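Local structure of sugar-binding transcriptional regulator, LacI family (Enterococcus faecalis, 3CS3) at residues V181-D186 with I207-F212. The protein is probably a DNA-binding transcriptional repressor of the LacI family, whose periplasmic-binding-protein-like part is expected to sense a sugar effector. Sequence-based numbering, arbitrary orientation.
Sequences VFAFND and IRIIGF
Val181 and Ile209 pair in parallel register. Val181 N donates to Arg208 O (2.8 Å) and Val181 O accepts from Ile210 N (3.0 Å), both nearly straight; Ala183 N then hydrogen-bonds Ile210 O. On the tightly packed face, Val181 and Ile209 lie side by side. With CG1 anti to its backbone N (chi1 -167°), Ile209 brings CD1 to 3.9 Å from Val181 CG1 and also against Ala183 CB. On the other face the Phe182 ring turns its edge to the Ile210 and Gly211 carbonyls and its CZ to Phe212 CD1 (4.2 Å), while Phe184 CD2 lies over one ring face; Arg136 makes a cation-pi contact with Phe212.

Beyond the strands the two segments stay joined: Asp186 N donates to Phe212 O (2.7 Å), and Asp186 OD1 takes a weak hydrogen bond from Phe212 N and another from Thr227 OG1; OD2 accepts from Ser215 N. The contact is looser at partly exposed Arg208, whose guanidinium leads away to a salt bridge with Asp180. Asn185 also turns away; OD1 caps helix 186-196 at Met188 N, and ND2 donates to Phe158 O and to a glycerol, probably from the crystallisation liquor. In this beta-alpha-beta unit of the Rossmann-like domain, helix 186-196 covers Ala183, Ile207 and Ile209, helix 102-115 covers Phe182 and Ile210, and strand 121-125 flanks strand 179-183.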
ATOM      1  N   VAL A 181       2.737 -22.182 -12.968  1.00 40.66           N
ATOM      2  CA  VAL A 181       3.392 -21.429 -11.899  1.00 36.37           C
ATOM      3  C   VAL A 181       2.512 -21.313 -10.655  1.00 37.04           C
ATOM      4  O   VAL A 181       1.346 -20.915 -10.738  1.00 36.79           O
ATOM      5  CB  VAL A 181       3.804 -19.994 -12.356  1.00 38.92           C
ATOM      6  CG1 VAL A 181       4.583 -19.273 -11.250  1.00 27.67           C
ATOM      7  CG2 VAL A 181       4.637 -20.034 -13.642  1.00 33.56           C
ATOM      8  N   PHE A 182       3.074 -21.674  -9.507  1.00 34.44           N
ATOM      9  CA  PHE A 182       2.469 -21.344  -8.227  1.00 34.31           C
ATOM     10  C   PHE A 182       3.308 -20.228  -7.620  1.00 36.21           C
ATOM     11  O   PHE A 182       4.425 -20.460  -7.154  1.00 38.00           O
ATOM     12  CB  PHE A 182       2.383 -22.578  -7.321  1.00 34.13           C
ATOM     13  CG  PHE A 182       1.816 -22.311  -5.945  1.00 41.62           C
ATOM     14  CD1 PHE A 182       0.888 -21.290  -5.717  1.00 40.88           C
ATOM     15  CD2 PHE A 182       2.180 -23.126  -4.876  1.00 37.69           C
ATOM     16  CE1 PHE A 182       0.378 -21.055  -4.442  1.00 35.35           C
ATOM     17  CE2 PHE A 182       1.663 -22.905  -3.597  1.00 38.73           C
ATOM     18  CZ  PHE A 182       0.762 -21.868  -3.380  1.00 38.63           C
ATOM     19  N   ALA A 183       2.771 -19.008  -7.688  1.00 34.54           N
ATOM     20  CA  ALA A 183       3.399 -17.835  -7.087  1.00 35.49           C
ATOM     21  C   ALA A 183       2.963 -17.776  -5.634  1.00 36.16           C
ATOM     22  O   ALA A 183       1.781 -17.929  -5.334  1.00 40.53           O
ATOM     23  CB  ALA A 183       2.992 -16.585  -7.820  1.00 34.88           C
ATOM     24  N   PHE A 184       3.920 -17.578  -4.732  1.00 35.76           N
ATOM     25  CA  PHE A 184       3.655 -17.700  -3.296  1.00 34.07           C
ATOM     26  C   PHE A 184       2.955 -16.467  -2.732  1.00 36.53           C
ATOM     27  O   PHE A 184       2.398 -16.519  -1.632  1.00 34.60           O
ATOM     28  CB  PHE A 184       4.933 -18.048  -2.512  1.00 33.90           C
ATOM     29  CG  PHE A 184       5.289 -19.530  -2.525  1.00 38.99           C
ATOM     30  CD1 PHE A 184       6.148 -20.055  -1.561  1.00 40.78           C
ATOM     31  CD2 PHE A 184       4.756 -20.402  -3.486  1.00 28.98           C
ATOM     32  CE1 PHE A 184       6.493 -21.408  -1.565  1.00 39.10           C
ATOM     33  CE2 PHE A 184       5.091 -21.756  -3.493  1.00 36.90           C
ATOM     34  CZ  PHE A 184       5.955 -22.262  -2.527  1.00 37.34           C
ATOM     35  N   ASN A 185       3.000 -15.362  -3.481  1.00 34.82           N
ATOM     36  CA  ASN A 185       2.026 -14.286  -3.308  1.00 36.01           C
ATOM     37  C   ASN A 185       1.552 -13.643  -4.606  1.00 38.30           C
ATOM     38  O   ASN A 185       2.170 -13.832  -5.659  1.00 44.52           O
ATOM     39  CB  ASN A 185       2.432 -13.263  -2.227  1.00 30.93           C
ATOM     40  CG  ASN A 185       3.526 -12.288  -2.666  1.00 38.57           C
ATOM     41  OD1 ASN A 185       4.028 -12.303  -3.797  1.00 29.12           O
ATOM     42  ND2 ASN A 185       3.890 -11.412  -1.742  1.00 28.17           N
ATOM     43  N   ASP A 186       0.447 -12.900  -4.507  1.00 38.90           N
ATOM     44  CA  ASP A 186      -0.184 -12.196  -5.627  1.00 35.18           C
ATOM     45  C   ASP A 186       0.711 -11.138  -6.264  1.00 34.78           C
ATOM     46  O   ASP A 186       0.632 -10.907  -7.461  1.00 35.65           O
ATOM     47  CB  ASP A 186      -1.494 -11.538  -5.179  1.00 34.97           C
ATOM     48  CG  ASP A 186      -2.706 -12.459  -5.321  1.00 46.43           C
ATOM     49  OD1 ASP A 186      -2.544 -13.695  -5.435  1.00 37.60           O
ATOM     50  OD2 ASP A 186      -3.839 -11.935  -5.321  1.00 47.81           O
ATOM     51  N   ILE A 207       0.788 -19.713 -20.241  1.00 63.28           N
ATOM     52  CA  ILE A 207       1.329 -19.703 -18.890  1.00 61.60           C
ATOM     53  C   ILE A 207       0.178 -19.647 -17.886  1.00 57.17           C
ATOM     54  O   ILE A 207      -0.615 -18.705 -17.881  1.00 63.38           O
ATOM     55  CB  ILE A 207       2.393 -18.567 -18.680  1.00 62.10           C
ATOM     56  CG1 ILE A 207       2.730 -18.390 -17.195  1.00 58.73           C
ATOM     57  CG2 ILE A 207       1.945 -17.245 -19.320  1.00 68.36           C
ATOM     58  CD1 ILE A 207       4.083 -17.747 -16.941  1.00 62.65           C
ATOM     59  N   ARG A 208       0.077 -20.686 -17.063  1.00 52.37           N
ATOM     60  CA  ARG A 208      -1.003 -20.808 -16.090  1.00 49.01           C
ATOM     61  C   ARG A 208      -0.487 -20.521 -14.682  1.00 46.20           C
ATOM     62  O   ARG A 208       0.531 -21.078 -14.265  1.00 41.26           O
ATOM     63  CB  ARG A 208      -1.632 -22.199 -16.160  1.00 49.16           C
ATOM     64  CG  ARG A 208      -2.120 -22.601 -17.541  1.00 54.51           C
ATOM     65  CD  ARG A 208      -2.871 -23.930 -17.501  1.00 61.99           C
ATOM     66  NE  ARG A 208      -1.985 -25.078 -17.299  1.00 66.21           N
ATOM     67  CZ  ARG A 208      -2.384 -26.348 -17.292  1.00 64.59           C
ATOM     68  NH1 ARG A 208      -3.660 -26.652 -17.477  1.00 69.40           N
ATOM     69  NH2 ARG A 208      -1.503 -27.319 -17.099  1.00 58.99           N
ATOM     70  N   ILE A 209      -1.188 -19.652 -13.954  1.00 44.00           N
ATOM     71  CA  ILE A 209      -0.701 -19.166 -12.662  1.00 39.23           C
ATOM     72  C   ILE A 209      -1.747 -19.213 -11.539  1.00 39.02           C
ATOM     73  O   ILE A 209      -2.932 -18.985 -11.769  1.00 43.08           O
ATOM     74  CB  ILE A 209      -0.035 -17.752 -12.806  1.00 44.27           C
ATOM     75  CG1 ILE A 209       0.758 -17.365 -11.550  1.00 35.82           C
ATOM     76  CG2 ILE A 209      -1.057 -16.685 -13.181  1.00 44.28           C
ATOM     77  CD1 ILE A 209       1.925 -16.428 -11.827  1.00 42.74           C
ATOM     78  N   ILE A 210      -1.301 -19.577 -10.337  1.00 43.72           N
ATOM     79  CA  ILE A 210      -2.093 -19.415  -9.111  1.00 36.37           C
ATOM     80  C   ILE A 210      -1.255 -18.645  -8.090  1.00 37.22           C
ATOM     81  O   ILE A 210      -0.083 -18.962  -7.877  1.00 40.51           O
ATOM     82  CB  ILE A 210      -2.570 -20.764  -8.507  1.00 34.03           C
ATOM     83  CG1 ILE A 210      -3.385 -21.560  -9.530  1.00 36.51           C
ATOM     84  CG2 ILE A 210      -3.422 -20.528  -7.246  1.00 30.98           C
ATOM     85  CD1 ILE A 210      -3.935 -22.876  -9.013  1.00 37.14           C
ATOM     86  N   GLY A 211      -1.854 -17.617  -7.488  1.00 37.25           N
ATOM     87  CA  GLY A 211      -1.191 -16.816  -6.462  1.00 30.70           C
ATOM     88  C   GLY A 211      -1.680 -17.128  -5.055  1.00 37.03           C
ATOM     89  O   GLY A 211      -2.198 -18.211  -4.789  1.00 34.98           O
ATOM     90  N   PHE A 212      -1.520 -16.156  -4.161  1.00 35.87           N
ATOM     91  CA  PHE A 212      -1.826 -16.294  -2.739  1.00 37.15           C
ATOM     92  C   PHE A 212      -1.960 -14.862  -2.242  1.00 40.34           C
ATOM     93  O   PHE A 212      -1.160 -14.011  -2.641  1.00 38.23           O
ATOM     94  CB  PHE A 212      -0.647 -16.980  -2.035  1.00 36.93           C
ATOM     95  CG  PHE A 212      -0.999 -17.717  -0.757  1.00 29.64           C
ATOM     96  CD1 PHE A 212      -0.857 -19.104  -0.685  1.00 27.32           C
ATOM     97  CD2 PHE A 212      -1.419 -17.032   0.385  1.00 35.26           C
ATOM     98  CE1 PHE A 212      -1.158 -19.805   0.501  1.00 29.61           C
ATOM     99  CE2 PHE A 212      -1.729 -17.722   1.575  1.00 23.20           C
ATOM    100  CZ  PHE A 212      -1.591 -19.110   1.631  1.00 35.32           C
TER